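Local coordinates for protein type II restriction enzyme BsoBI (Geobacillus stearothermophilus, PDB 1DC1) that cuts double-stranded DNA at the degenerate sequence 5'-CYCGRG-3', cleaving after the first C, and works as a homodimer, at residues Ala32-Lys35 and Asn36-Ser39; Lys84-Glu88 and Asp89-Glu93; Arg265-Phe268 and Ser269-Gly272. All coordinates share one frame; numbering follows the deposited sequence. Where two conformers were deposited one is given.

Overall arrangement
Three places along one helix-rich endonuclease chain illustrate how neighbouring side chains are arranged along three different helices: within one, at the start of another and at the end of a third. Contact 1 lies within helix 21-53, contact 2 at the beginning of helix 88-103, contact 3 where helix 247-270 stops. None touches another: the centres of contact 1 and contact 2 are about 32 Å apart, and contact 3 is centred more than 40 Å from either. Contacts 1 and 2 both meet the second subunit and come within about 5 and 6 Å of the bound DNA, nearest atoms. Contact 3 stays about 11 Å from the DNA, with the side chain of Arg265 about 10 Å from that of Glu240, a predicted ligand of the catalytic magnesium.

Contact 1. Residues Ala32-Lys35 and Asn36-Ser39; sequences ALEK and NKRS
Glu34 and Arg38, one helical turn apart, form a salt bridge in which Arg38 NE donates to Glu34 OE2 at 3.0 Å. The two side chains run alongside each other in the same direction, but their flat ends are turned 74° against each other. OE2 is met on its anti side, with NE well out of the carboxylate plane. Glu34 sends CG anti to its backbone N (chi1 177°) and then bends at chi2, which brings the carboxylate back over the next turn. Water 1 closes the arrangement: it donates to Glu34 OE2 and accepts from Arg38 NH2 (2.7 Å) at the edge of the guanidinium, in its plane. Lys37 adds a looser charge pairing, Glu34 OE1 lying 4.4 Å from Lys37 NZ, while Lys37 CD passes Glu34 OE1.

This is the familiar i to i+4 pairing of an alpha-helix, set on helix 21-53, whose Glu34 and Arg38 also pack on Met130 and Ile133 of helix 110-152. Beneath it runs the backbone bonding, with Arg38 N reaching Glu34 O at 2.9 Å and Asn36 N reaching Ala32 O at 3.0 Å.

Two other polar side chains reach the second subunit. Ser39 OG is hydrogen-bonded to Arg117 NH1 of that subunit, and within its own helix it donates to Asn36 O at 2.5 Å. Asn36 ND2, although close to Ala32 O, makes its hydrogen bond to the backbone oxygen of Ser76 of the second subunit.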
loop_
_atom_site.group_PDB
_atom_site.type_symbol
_atom_site.label_atom_id
_atom_site.label_comp_id
_atom_site.label_asym_id
_atom_site.label_seq_id
_atom_site.Cartn_x
_atom_site.Cartn_y
_atom_site.Cartn_z
ATOM N N ALA D 32 1.013 17.565 -0.894
ATOM C CA ALA D 32 1.816 18.098 -1.985
ATOM C C ALA D 32 2.793 19.150 -1.472
ATOM O O ALA D 32 3.941 19.216 -1.910
ATOM C CB ALA D 32 0.907 18.700 -3.091
ATOM N N LEU D 33 2.347 19.982 -0.542
ATOM C CA LEU D 33 3.244 20.992 0.004
ATOM C C LEU D 33 4.406 20.361 0.725
ATOM O O LEU D 33 5.550 20.820 0.621
ATOM C CB LEU D 33 2.500 21.916 0.975
ATOM C CG LEU D 33 1.963 23.177 0.265
ATOM C CD1 LEU D 33 1.603 22.906 -1.234
ATOM C CD2 LEU D 33 0.734 23.658 1.051
ATOM N N GLU D 34 4.116 19.299 1.469
ATOM C CA GLU D 34 5.174 18.625 2.223
ATOM C C GLU D 34 6.112 17.892 1.259
ATOM O O GLU D 34 7.323 17.902 1.442
ATOM C CB GLU D 34 4.535 17.680 3.232
ATOM C CG GLU D 34 5.484 16.845 4.068
ATOM C CD GLU D 34 6.306 17.673 5.028
ATOM O OE1 GLU D 34 5.983 18.851 5.234
ATOM O OE2 GLU D 34 7.279 17.115 5.567
ATOM N N LYS D 35 5.541 17.257 0.238
ATOM C CA LYS D 35 6.312 16.574 -0.799
ATOM C C LYS D 35 7.299 17.544 -1.431
ATOM O O LYS D 35 8.459 17.195 -1.611
ATOM C CB LYS D 35 5.378 16.004 -1.873
ATOM C CG LYS D 35 6.049 15.032 -2.775
ATOM C CD LYS D 35 5.013 14.239 -3.571
ATOM C CE LYS D 35 4.712 14.828 -4.950
ATOM N NZ LYS D 35 4.106 13.836 -5.902
ATOM N N ASN D 36 6.857 18.757 -1.776
ATOM C CA ASN D 36 7.776 19.732 -2.375
ATOM C C ASN D 36 8.895 20.149 -1.416
ATOM O O ASN D 36 10.049 20.310 -1.823
ATOM C CB ASN D 36 6.996 20.902 -2.885
ATOM C CG ASN D 36 6.291 20.559 -4.153
ATOM O OD1 ASN D 36 6.908 19.997 -5.049
ATOM N ND2 ASN D 36 5.001 20.843 -4.238
ATOM N N LYS D 37 8.567 20.274 -0.139
ATOM C CA LYS D 37 9.557 20.594 0.880
ATOM C C LYS D 37 10.601 19.486 0.987
ATOM O O LYS D 37 11.795 19.764 1.156
ATOM C CB LYS D 37 8.892 20.741 2.255
ATOM C CG LYS D 37 7.992 21.954 2.440
ATOM C CD LYS D 37 7.469 21.959 3.881
ATOM C CE LYS D 37 6.240 22.829 4.021
ATOM N NZ LYS D 37 6.014 23.228 5.423
ATOM N N ARG D 38 10.142 18.232 0.926
ATOM C CA ARG D 38 11.028 17.049 1.020
ATOM C C ARG D 38 11.838 16.708 -0.253
ATOM O O ARG D 38 12.818 15.948 -0.206
ATOM C CB ARG D 38 10.185 15.821 1.409
ATOM C CG ARG D 38 9.606 15.896 2.805
ATOM C CD ARG D 38 10.686 16.168 3.856
ATOM N NE ARG D 38 10.083 16.151 5.175
ATOM C CZ ARG D 38 10.750 16.052 6.327
ATOM N NH1 ARG D 38 12.077 15.961 6.333
ATOM N NH2 ARG D 38 10.083 16.014 7.476
ATOM N N SER D 39 11.399 17.265 -1.379
ATOM C CA SER D 39 11.977 17.009 -2.697
ATOM C C SER D 39 13.403 17.523 -2.946
ATOM O O SER D 39 14.211 16.851 -3.616
ATOM C CB SER D 39 11.009 17.570 -3.752
ATOM O OG SER D 39 11.021 18.977 -3.762
HETATM O O HOH W 1 7.562 16.253 8.363
#

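Contact 2. Residues Lys84-Glu88 and Asp89-Glu93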
loop_
_atom_site.group_PDB
_atom_site.type_symbol
_atom_site.label_atom_id
_atom_site.label_comp_id
_atom_site.label_asym_id
_atom_site.label_seq_id
_atom_site.Cartn_x
_atom_site.Cartn_y
_atom_site.Cartn_z
ATOM N N LYS D 84 18.310 -5.641 -0.732
ATOM C CA LYS D 84 18.526 -6.566 0.380
ATOM C C LYS D 84 18.612 -8.037 -0.062
ATOM O O LYS D 84 19.223 -8.866 0.588
ATOM C CB LYS D 84 17.372 -6.499 1.376
ATOM C CG LYS D 84 17.134 -5.180 2.035
ATOM C CD LYS D 84 16.115 -5.378 3.210
ATOM C CE LYS D 84 14.884 -6.239 2.840
ATOM N NZ LYS D 84 13.971 -5.564 1.860
ATOM N N PHE D 85 17.945 -8.361 -1.151
ATOM C CA PHE D 85 17.851 -9.728 -1.663
ATOM C C PHE D 85 18.871 -10.104 -2.738
ATOM O O PHE D 85 18.906 -11.251 -3.193
ATOM C CB PHE D 85 16.424 -9.977 -2.257
ATOM C CG PHE D 85 15.293 -9.833 -1.243
ATOM C CD1 PHE D 85 14.711 -8.567 -0.981
ATOM C CD2 PHE D 85 14.889 -10.920 -0.461
ATOM C CE1 PHE D 85 13.761 -8.392 0.050
ATOM C CE2 PHE D 85 13.946 -10.752 0.574
ATOM C CZ PHE D 85 13.390 -9.484 0.823
ATOM N N LEU D 86 19.682 -9.147 -3.163
ATOM C CA LEU D 86 20.664 -9.405 -4.217
ATOM C C LEU D 86 22.082 -9.705 -3.693
ATOM O O LEU D 86 22.523 -9.138 -2.685
ATOM C CB LEU D 86 20.738 -8.204 -5.188
ATOM C CG LEU D 86 19.464 -7.708 -5.906
ATOM C CD1 LEU D 86 19.818 -6.905 -7.147
ATOM C CD2 LEU D 86 18.607 -8.869 -6.320
ATOM N N THR D 87 22.776 -10.607 -4.397
ATOM C CA THR D 87 24.167 -10.947 -4.082
ATOM C C THR D 87 25.034 -9.841 -4.736
ATOM O O THR D 87 24.548 -9.068 -5.579
ATOM C CB THR D 87 24.561 -12.303 -4.740
ATOM O OG1 THR D 87 24.568 -12.168 -6.172
ATOM C CG2 THR D 87 23.555 -13.379 -4.415
ATOM N N GLU D 88 26.313 -9.765 -4.382
ATOM C CA GLU D 88 27.181 -8.762 -4.997
ATOM C C GLU D 88 27.151 -8.881 -6.532
ATOM O O GLU D 88 27.138 -7.879 -7.248
ATOM C CB GLU D 88 28.629 -8.939 -4.504
ATOM C CG GLU D 88 29.566 -7.891 -5.098
ATOM C CD GLU D 88 30.983 -7.950 -4.554
ATOM O OE1 GLU D 88 31.238 -8.473 -3.448
ATOM O OE2 GLU D 88 31.861 -7.452 -5.257
ATOM N N ASP D 89 27.141 -10.125 -7.019
ATOM C CA ASP D 89 27.119 -10.452 -8.447
ATOM C C ASP D 89 25.878 -9.907 -9.123
ATOM O O ASP D 89 25.932 -9.396 -10.247
ATOM C CB ASP D 89 27.088 -11.993 -8.706
ATOM C CG ASP D 89 28.371 -12.732 -8.265
ATOM O OD1 ASP D 89 29.477 -12.103 -8.144
ATOM O OD2 ASP D 89 28.253 -13.975 -8.049
ATOM N N ASP D 90 24.741 -10.068 -8.456
ATOM C CA ASP D 90 23.476 -9.610 -9.005
ATOM C C ASP D 90 23.563 -8.109 -9.162
ATOM O O ASP D 90 23.148 -7.562 -10.183
ATOM C CB ASP D 90 22.325 -9.931 -8.067
ATOM C CG ASP D 90 22.021 -11.405 -7.952
ATOM O OD1 ASP D 90 22.295 -12.192 -8.877
ATOM O OD2 ASP D 90 21.454 -11.757 -6.902
ATOM N N LYS D 91 24.099 -7.451 -8.133
ATOM C CA LYS D 91 24.242 -6.006 -8.146
ATOM C C LYS D 91 25.146 -5.516 -9.295
ATOM O O LYS D 91 24.780 -4.604 -10.046
ATOM C CB LYS D 91 24.789 -5.554 -6.791
ATOM C CG LYS D 91 23.933 -5.953 -5.610
ATOM C CD LYS D 91 24.464 -5.304 -4.350
ATOM C CE LYS D 91 23.700 -5.761 -3.175
ATOM N NZ LYS D 91 24.490 -5.543 -1.958
ATOM N N LYS D 92 26.318 -6.130 -9.429
ATOM C CA LYS D 92 27.250 -5.772 -10.494
ATOM C C LYS D 92 26.598 -6.029 -11.841
ATOM O O LYS D 92 26.716 -5.229 -12.767
ATOM C CB LYS D 92 28.545 -6.539 -10.305
ATOM C CG LYS D 92 29.226 -6.048 -9.030
ATOM C CD LYS D 92 30.718 -6.099 -9.115
ATOM C CE LYS D 92 31.305 -5.710 -7.780
ATOM N NZ LYS D 92 32.773 -5.782 -7.898
ATOM N N GLU D 93 25.840 -7.109 -11.924
ATOM C CA GLU D 93 25.176 -7.421 -13.154
ATOM C C GLU D 93 24.140 -6.349 -13.493
ATOM O O GLU D 93 24.033 -5.932 -14.631
ATOM C CB GLU D 93 24.533 -8.767 -13.006
ATOM C CG GLU D 93 24.710 -9.643 -14.179
ATOM C CD GLU D 93 23.789 -10.839 -14.079
ATOM O OE1 GLU D 93 24.046 -11.710 -13.187
ATOM O OE2 GLU D 93 22.813 -10.884 -14.881
HETATM O O HOH W 2 22.617 -7.153 -0.479
#
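Thr87 and Asp90 exchange two hydrogen bonds, each side chain taking up the backbone N-H of the other. Asp90 N donates to Thr87 OG1 at 3.1 Å, and Thr87 N donates almost straight (172°) to Asp90 OD2, which it meets from above the carboxylate plane. This is a capping box, with Thr87 as N-cap. Its OG1 stands between the backbone N and the carbonyl carbon (chi1 67°), a setting that turns it to the first helical turn.

Beside the box, Leu86 lays CB on Asp90 CB at 3.7 Å, and the aliphatic part of Lys91 runs past Thr87 O. Water 2 joins Lys91 NZ to Leu86 O. Farther round, Glu88 and Lys92 lie alongside each other, their salt bridge measuring 3.3 Å from Glu88 OE2 to Lys92 NZ.

Asp90 is itself positioned from outside: its OD1 makes a salt bridge with Arg25 of the second subunit. With an alanine here, Thr87 N would probably lose its acceptor and Arg25 of the second subunit its carboxylate partner.

The loop after helix 80-83 thus turns into helix 88-103 against the partner chain, where Leu86 and Asp90 pack on Ile29 of its helix 21-53.

Contact 3. Residues Arg265-Phe268 and Ser269-Gly272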
loop_
_atom_site.group_PDB
_atom_site.type_symbol
_atom_site.label_atom_id
_atom_site.label_comp_id
_atom_site.label_asym_id
_atom_site.label_seq_id
_atom_site.Cartn_x
_atom_site.Cartn_y
_atom_site.Cartn_z
ATOM N N ARG D 265 -8.515 -8.554 19.840
ATOM C CA ARG D 265 -9.684 -9.017 20.557
ATOM C C ARG D 265 -9.649 -10.507 20.801
ATOM O O ARG D 265 -9.991 -10.950 21.901
ATOM C CB ARG D 265 -10.938 -8.668 19.777
ATOM C CG ARG D 265 -11.449 -7.311 20.098
ATOM C CD ARG D 265 -12.712 -6.979 19.309
ATOM N NE ARG D 265 -12.622 -7.171 17.860
ATOM C CZ ARG D 265 -13.133 -8.210 17.203
ATOM N NH1 ARG D 265 -13.774 -9.170 17.853
ATOM N NH2 ARG D 265 -13.027 -8.277 15.889
ATOM N N ASN D 266 -9.232 -11.267 19.789
ATOM C CA ASN D 266 -9.161 -12.713 19.888
ATOM C C ASN D 266 -8.154 -13.140 20.957
ATOM O O ASN D 266 -8.508 -13.873 21.891
ATOM C CB ASN D 266 -8.781 -13.322 18.523
ATOM C CG ASN D 266 -9.981 -13.385 17.530
ATOM O OD1 ASN D 266 -11.141 -13.164 17.899
ATOM N ND2 ASN D 266 -9.684 -13.692 16.271
ATOM N N LYS D 267 -6.921 -12.664 20.837
ATOM C CA LYS D 267 -5.888 -13.030 21.779
ATOM C C LYS D 267 -6.217 -12.594 23.216
ATOM O O LYS D 267 -6.053 -13.364 24.181
ATOM C CB LYS D 267 -4.579 -12.419 21.322
ATOM C CG LYS D 267 -3.994 -13.165 20.162
ATOM C CD LYS D 267 -3.850 -14.633 20.532
ATOM C CE LYS D 267 -3.119 -15.390 19.457
ATOM N NZ LYS D 267 -2.083 -16.277 20.067
ATOM N N PHE D 268 -6.689 -11.359 23.375
ATOM C CA PHE D 268 -6.999 -10.900 24.723
ATOM C C PHE D 268 -8.165 -11.700 25.360
ATOM O O PHE D 268 -8.093 -12.070 26.526
ATOM C CB PHE D 268 -7.293 -9.364 24.761
ATOM C CG PHE D 268 -6.046 -8.501 24.947
ATOM C CD1 PHE D 268 -5.226 -8.181 23.845
ATOM C CD2 PHE D 268 -5.614 -8.134 26.224
ATOM C CE1 PHE D 268 -3.967 -7.515 24.023
ATOM C CE2 PHE D 268 -4.375 -7.475 26.428
ATOM C CZ PHE D 268 -3.541 -7.163 25.320
ATOM N N SER D 269 -9.221 -11.973 24.601
ATOM C CA SER D 269 -10.364 -12.693 25.118
ATOM C C SER D 269 -9.993 -14.049 25.622
ATOM O O SER D 269 -10.557 -14.512 26.613
ATOM C CB SER D 269 -11.410 -12.870 24.048
ATOM O OG SER D 269 -12.064 -11.641 23.877
ATOM N N GLU D 270 -9.070 -14.685 24.909
ATOM C CA GLU D 270 -8.565 -15.987 25.265
ATOM C C GLU D 270 -8.060 -15.960 26.674
ATOM O O GLU D 270 -8.141 -16.958 27.395
ATOM C CB GLU D 270 -7.407 -16.347 24.382
ATOM C CG GLU D 270 -7.828 -16.831 23.036
ATOM C CD GLU D 270 -6.628 -17.232 22.231
ATOM O OE1 GLU D 270 -5.525 -17.319 22.845
ATOM O OE2 GLU D 270 -6.790 -17.445 21.005
ATOM N N LYS D 271 -7.515 -14.815 27.048
ATOM C CA LYS D 271 -6.975 -14.621 28.376
ATOM C C LYS D 271 -8.032 -14.077 29.319
ATOM O O LYS D 271 -7.765 -13.741 30.471
ATOM C CB LYS D 271 -5.822 -13.627 28.320
ATOM C CG LYS D 271 -4.484 -14.313 28.163
ATOM C CD LYS D 271 -4.510 -15.518 27.177
ATOM C CE LYS D 271 -3.179 -16.323 27.241
ATOM N NZ LYS D 271 -3.362 -17.813 27.141
ATOM N N GLY D 272 -9.261 -13.984 28.865
ATOM C CA GLY D 272 -10.251 -13.398 29.749
ATOM C C GLY D 272 -10.176 -11.853 29.870
ATOM O O GLY D 272 -10.749 -11.245 30.808
HETATM O O HOH W 3 -4.147 -15.378 24.061
#
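Phe268 O receives Lys271 N at 2.9 Å where helix 247-270 ends in a Schellman motif. The donor stands above the carbonyl plane, 59° out of it, as the chain tightens from its alpha-helical course. The same oxygen is paired with the N of Leu273 in the motif, while Gly272 N donates to Ser269 O at 2.7 Å. Gly272, the C-prime residue, has positive phi (76°); with its backbone angles a CB would press on the preceding carbonyl oxygen, which explains the glycine.

Upstream, the regular pattern still holds: Ser269 N is taken up by Arg265 O, and Glu270 N by Asn266 O at 3.2 Å. Ser269 OG also lies 2.9 Å from Arg265 O.

The helix is the crossover of a beta-alpha-beta unit between strands 235-242 and 276-281. Phe268 is buried, its ring edge-to-face with that of Tyr235 and packed on Leu273 and Pro275, while Lys267 and Glu270 run alongside each other in the same direction. Their charged ends do not meet directly, Lys267 NZ being 4.5 Å from Glu270 OE1. Water 3 instead ties the carboxylate to the backbone, donating to Lys267 O at 2.8 Å and to Glu270 OE1 at 2.7 Å.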